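Local coordinates for MccB protein (Escherichia coli, PDB 6OM4) that takes part in microcin C7 biosynthesis, binding ATP and the N-formylated MccA peptide and probably acting as a nucleotidyltransferase related to E1 ubiquitin-activating enzymes, at residues A[99-113]-A[305-317]. Residues are numbered along the deposited sequence; the frame is centred on the assembly and turned at random.
Sequences YQSYGANPVLVQDKL and DVIKFIGKYSEPL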
# COMPACT_ATOMS: atom_id res chain seq x y z
N TYR A 99 8.27 8.66 -6.43
CA TYR A 99 9.52 7.88 -6.12
C TYR A 99 10.71 8.85 -5.92
O TYR A 99 11.54 8.65 -5.02
CB TYR A 99 9.82 6.79 -7.17
CG TYR A 99 8.64 5.90 -7.52
CD1 TYR A 99 7.76 5.43 -6.55
CD2 TYR A 99 8.37 5.52 -8.84
CE1 TYR A 99 6.69 4.60 -6.86
CE2 TYR A 99 7.28 4.71 -9.16
CZ TYR A 99 6.41 4.28 -8.17
OH TYR A 99 5.30 3.52 -8.51
N GLN A 100 10.81 9.88 -6.75
CA GLN A 100 11.92 10.87 -6.70
C GLN A 100 11.91 11.54 -5.33
O GLN A 100 12.96 11.74 -4.75
CB GLN A 100 11.78 11.99 -7.73
CG GLN A 100 12.03 11.57 -9.17
CD GLN A 100 11.85 12.67 -10.19
OE1 GLN A 100 12.36 12.59 -11.34
NE2 GLN A 100 11.04 13.64 -9.85
N SER A 101 10.70 11.82 -4.83
CA SER A 101 10.55 12.54 -3.58
C SER A 101 11.04 11.74 -2.37
O SER A 101 11.23 12.37 -1.32
CB SER A 101 9.13 13.01 -3.38
OG SER A 101 8.26 11.96 -2.92
N TYR A 102 11.31 10.44 -2.52
CA TYR A 102 11.94 9.62 -1.47
C TYR A 102 13.44 9.39 -1.72
O TYR A 102 14.01 8.59 -0.99
CB TYR A 102 11.20 8.28 -1.36
CG TYR A 102 9.88 8.48 -0.67
CD1 TYR A 102 9.80 8.53 0.72
CD2 TYR A 102 8.75 8.79 -1.40
CE1 TYR A 102 8.60 8.79 1.36
CE2 TYR A 102 7.55 9.08 -0.77
CZ TYR A 102 7.47 9.08 0.61
OH TYR A 102 6.25 9.33 1.21
N GLY A 103 14.03 10.02 -2.73
CA GLY A 103 15.45 9.88 -3.02
C GLY A 103 15.74 8.66 -3.88
O GLY A 103 16.91 8.25 -4.02
N ALA A 104 14.70 8.15 -4.56
CA ALA A 104 14.81 6.95 -5.40
C ALA A 104 15.03 7.32 -6.87
O ALA A 104 14.66 8.38 -7.32
CB ALA A 104 13.61 6.05 -5.22
N ASN A 105 15.68 6.42 -7.61
CA ASN A 105 15.69 6.46 -9.09
C ASN A 105 14.38 5.87 -9.59
O ASN A 105 14.16 4.68 -9.44
CB ASN A 105 16.88 5.67 -9.66
CG ASN A 105 16.96 5.72 -11.16
OD1 ASN A 105 15.97 5.96 -11.87
ND2 ASN A 105 18.17 5.45 -11.67
N PRO A 106 13.46 6.68 -10.16
CA PRO A 106 12.12 6.22 -10.49
C PRO A 106 12.10 5.10 -11.55
O PRO A 106 11.22 4.22 -11.53
CB PRO A 106 11.42 7.50 -11.00
CG PRO A 106 12.54 8.37 -11.50
CD PRO A 106 13.69 8.09 -10.55
N VAL A 107 13.09 5.11 -12.45
CA VAL A 107 13.14 4.05 -13.49
C VAL A 107 13.45 2.69 -12.84
O VAL A 107 12.93 1.65 -13.33
CB VAL A 107 14.11 4.38 -14.64
CG1 VAL A 107 14.20 3.26 -15.67
CG2 VAL A 107 13.75 5.69 -15.33
N LEU A 108 14.29 2.64 -11.79
CA LEU A 108 14.59 1.35 -11.14
C LEU A 108 13.40 0.84 -10.31
O LEU A 108 13.12 -0.33 -10.29
CB LEU A 108 15.86 1.45 -10.29
CG LEU A 108 17.08 1.95 -11.05
CD1 LEU A 108 18.29 2.02 -10.12
CD2 LEU A 108 17.38 1.04 -12.23
N VAL A 109 12.67 1.75 -9.65
CA VAL A 109 11.44 1.34 -9.01
C VAL A 109 10.47 0.75 -10.04
O VAL A 109 9.83 -0.31 -9.80
CB VAL A 109 10.78 2.51 -8.26
CG1 VAL A 109 9.42 2.07 -7.75
CG2 VAL A 109 11.68 3.03 -7.16
N GLN A 110 10.28 1.46 -11.15
CA GLN A 110 9.29 1.05 -12.15
C GLN A 110 9.65 -0.34 -12.68
O GLN A 110 8.79 -1.17 -12.89
CB GLN A 110 9.15 2.07 -13.28
CG GLN A 110 7.95 1.84 -14.18
CD GLN A 110 6.62 2.00 -13.47
OE1 GLN A 110 5.71 1.17 -13.59
NE2 GLN A 110 6.52 3.06 -12.70
N ASP A 111 10.96 -0.60 -12.83
CA ASP A 111 11.45 -1.86 -13.33
C ASP A 111 11.10 -3.00 -12.36
O ASP A 111 10.72 -4.09 -12.77
CB ASP A 111 12.96 -1.77 -13.55
CG ASP A 111 13.62 -3.03 -14.04
OD1 ASP A 111 13.38 -3.40 -15.22
OD2 ASP A 111 14.37 -3.64 -13.23
N LYS A 112 11.19 -2.74 -11.06
CA LYS A 112 10.82 -3.74 -10.08
C LYS A 112 9.32 -4.03 -10.13
O LYS A 112 8.91 -5.17 -10.00
CB LYS A 112 11.26 -3.33 -8.68
CG LYS A 112 12.76 -3.34 -8.49
CD LYS A 112 13.24 -2.64 -7.28
CE LYS A 112 14.75 -2.50 -7.30
NZ LYS A 112 15.23 -2.28 -5.92
N LEU A 113 8.50 -2.99 -10.36
CA LEU A 113 7.05 -3.21 -10.44
C LEU A 113 6.74 -4.04 -11.69
O LEU A 113 5.96 -4.96 -11.62
CB LEU A 113 6.29 -1.89 -10.47
CG LEU A 113 6.47 -1.01 -9.22
CD1 LEU A 113 5.82 0.35 -9.46
CD2 LEU A 113 5.94 -1.62 -7.94
N ASP A 305 1.37 -0.24 0.46
CA ASP A 305 2.36 -1.17 1.04
C ASP A 305 2.85 -2.21 0.02
O ASP A 305 4.03 -2.49 0.03
CB ASP A 305 1.82 -1.78 2.32
CG ASP A 305 2.04 -0.86 3.53
OD1 ASP A 305 2.53 0.33 3.35
OD2 ASP A 305 1.75 -1.32 4.64
N VAL A 306 2.01 -2.70 -0.89
CA VAL A 306 2.46 -3.60 -1.98
C VAL A 306 3.49 -2.90 -2.89
O VAL A 306 4.60 -3.45 -3.17
CB VAL A 306 1.27 -4.12 -2.79
CG1 VAL A 306 1.73 -4.84 -4.05
CG2 VAL A 306 0.38 -4.99 -1.94
N ILE A 307 3.17 -1.67 -3.31
CA ILE A 307 4.06 -0.90 -4.19
C ILE A 307 5.39 -0.64 -3.47
O ILE A 307 6.46 -0.79 -4.05
CB ILE A 307 3.36 0.39 -4.69
CG1 ILE A 307 2.23 0.01 -5.65
CG2 ILE A 307 4.34 1.35 -5.32
CD1 ILE A 307 1.27 1.12 -5.94
N LYS A 308 5.35 -0.30 -2.18
CA LYS A 308 6.61 -0.06 -1.43
C LYS A 308 7.37 -1.37 -1.22
O LYS A 308 8.58 -1.35 -1.27
CB LYS A 308 6.34 0.64 -0.10
CG LYS A 308 5.86 2.06 -0.30
CD LYS A 308 5.31 2.75 0.93
CE LYS A 308 5.01 4.21 0.58
NZ LYS A 308 4.36 4.92 1.70
N PHE A 309 6.65 -2.45 -0.93
CA PHE A 309 7.32 -3.73 -0.66
C PHE A 309 8.12 -4.13 -1.91
O PHE A 309 9.23 -4.68 -1.83
CB PHE A 309 6.28 -4.78 -0.27
CG PHE A 309 6.83 -6.18 -0.14
CD1 PHE A 309 7.66 -6.48 0.93
CD2 PHE A 309 6.61 -7.14 -1.10
CE1 PHE A 309 8.19 -7.76 1.07
CE2 PHE A 309 7.15 -8.42 -0.96
CZ PHE A 309 7.94 -8.72 0.12
N ILE A 310 7.48 -4.03 -3.06
CA ILE A 310 8.09 -4.42 -4.34
C ILE A 310 9.12 -3.37 -4.78
O ILE A 310 10.20 -3.73 -5.31
CB ILE A 310 7.03 -4.61 -5.43
CG1 ILE A 310 6.13 -5.81 -5.11
CG2 ILE A 310 7.66 -4.63 -6.82
CD1 ILE A 310 4.90 -5.87 -5.95
N GLY A 311 8.76 -2.08 -4.63
CA GLY A 311 9.59 -1.00 -5.23
C GLY A 311 10.81 -0.62 -4.41
O GLY A 311 11.76 -0.00 -4.97
N LYS A 312 10.76 -0.88 -3.10
CA LYS A 312 11.92 -0.80 -2.16
C LYS A 312 12.39 0.64 -1.90
O LYS A 312 13.44 0.81 -1.34
CB LYS A 312 13.10 -1.67 -2.64
CG LYS A 312 12.82 -3.17 -2.72
CD LYS A 312 12.36 -3.78 -1.42
CE LYS A 312 11.99 -5.25 -1.55
NZ LYS A 312 13.11 -6.16 -1.22
N TYR A 313 11.56 1.66 -2.18
CA TYR A 313 11.98 3.06 -2.11
C TYR A 313 11.61 3.67 -0.75
O TYR A 313 12.16 4.72 -0.35
CB TYR A 313 11.37 3.85 -3.25
CG TYR A 313 9.87 3.94 -3.22
CD1 TYR A 313 9.22 4.98 -2.55
CD2 TYR A 313 9.11 3.00 -3.87
CE1 TYR A 313 7.84 5.07 -2.56
CE2 TYR A 313 7.72 3.07 -3.86
CZ TYR A 313 7.10 4.10 -3.18
OH TYR A 313 5.74 4.16 -3.23
N SER A 314 10.72 2.99 -0.03
CA SER A 314 10.22 3.46 1.28
C SER A 314 9.63 2.26 2.01
O SER A 314 9.20 1.33 1.38
CB SER A 314 9.22 4.55 1.11
OG SER A 314 8.83 5.07 2.38
N GLU A 315 9.66 2.26 3.35
CA GLU A 315 9.26 1.07 4.11
C GLU A 315 7.73 1.00 4.19
O GLU A 315 7.07 1.98 4.59
CB GLU A 315 9.95 1.01 5.48
CG GLU A 315 11.22 0.16 5.45
CD GLU A 315 12.10 0.19 6.70
OE1 GLU A 315 12.39 1.30 7.21
OE2 GLU A 315 12.51 -0.91 7.17
N PRO A 316 7.13 -0.17 3.90
CA PRO A 316 5.68 -0.35 4.10
C PRO A 316 5.28 -0.05 5.55
O PRO A 316 5.96 -0.43 6.49
CB PRO A 316 5.44 -1.82 3.74
CG PRO A 316 6.63 -2.25 2.95
CD PRO A 316 7.79 -1.40 3.42
N LEU A 317 4.11 0.57 5.74
CA LEU A 317 3.63 0.92 7.07
C LEU A 317 3.28 -0.33 7.89
O LEU A 317 3.43 -0.28 9.14
CB LEU A 317 2.41 1.81 6.93
CG LEU A 317 2.58 3.31 7.08
CD1 LEU A 317 3.96 3.82 6.72
CD2 LEU A 317 1.48 4.06 6.35
O HOH W 1 4.23 7.58 0.73
O HOH W 2 14.23 5.62 -1.72
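Tyr313 fits between Tyr99 and Tyr102, and the three rings form an aromatic cluster. CD1 of Tyr99 lies over one face of the Tyr313 ring, offset toward its rim. The two planes are oblique at 58°, and Tyr99 CE1 comes within 3.5 Å of Tyr313 CE2. Tyr102 meets the Tyr313 ring at its edge through CD2, 4.0 Å from Tyr313 CE1. With CG between the backbone N and the carbonyl carbon (chi1 64°), the Tyr313 ring is directed back at Tyr99. Its CB packs on Ala104 CB at 3.7 Å and its hydroxyl hydrogen-bonds to His98 NE2. Ser314 CB covers a face of the Tyr102 ring.

Val109 CG1 sits over the centre of the Tyr99 ring and also touches Tyr313 CD2. Its other methyl, CG2, meets Gly311 O. The absence of a side chain at Gly311 lets the backbones close to 4.8 Å between Val109 CA and Gly311 CA. Further along, Leu113 CD2 packs on Ile310 CG2 at 3.6 Å. The extended Lys112 chain runs past Ile310 O and Gly311 O.

Two waters bridge the segments. One joins Tyr102 OH to Lys308 NZ, and the other donates to both Tyr102 O and Tyr313 O.

Helix 93-101 ends in a Schellman motif at Gly103, and Asn105 N-caps the next helix. Segments 106-113 and 305-311 cross at 106°, their axes 8.9 Å apart. The contact packs the end of helix 93-101, the turn after it and helix 106-114 against the C-terminal end of helix 292-311 and the loop that follows. Helix 292-311 also rests on helix 125-136 through Val306 and Ile307, and on strand 243-250 through Asp305 and Phe309.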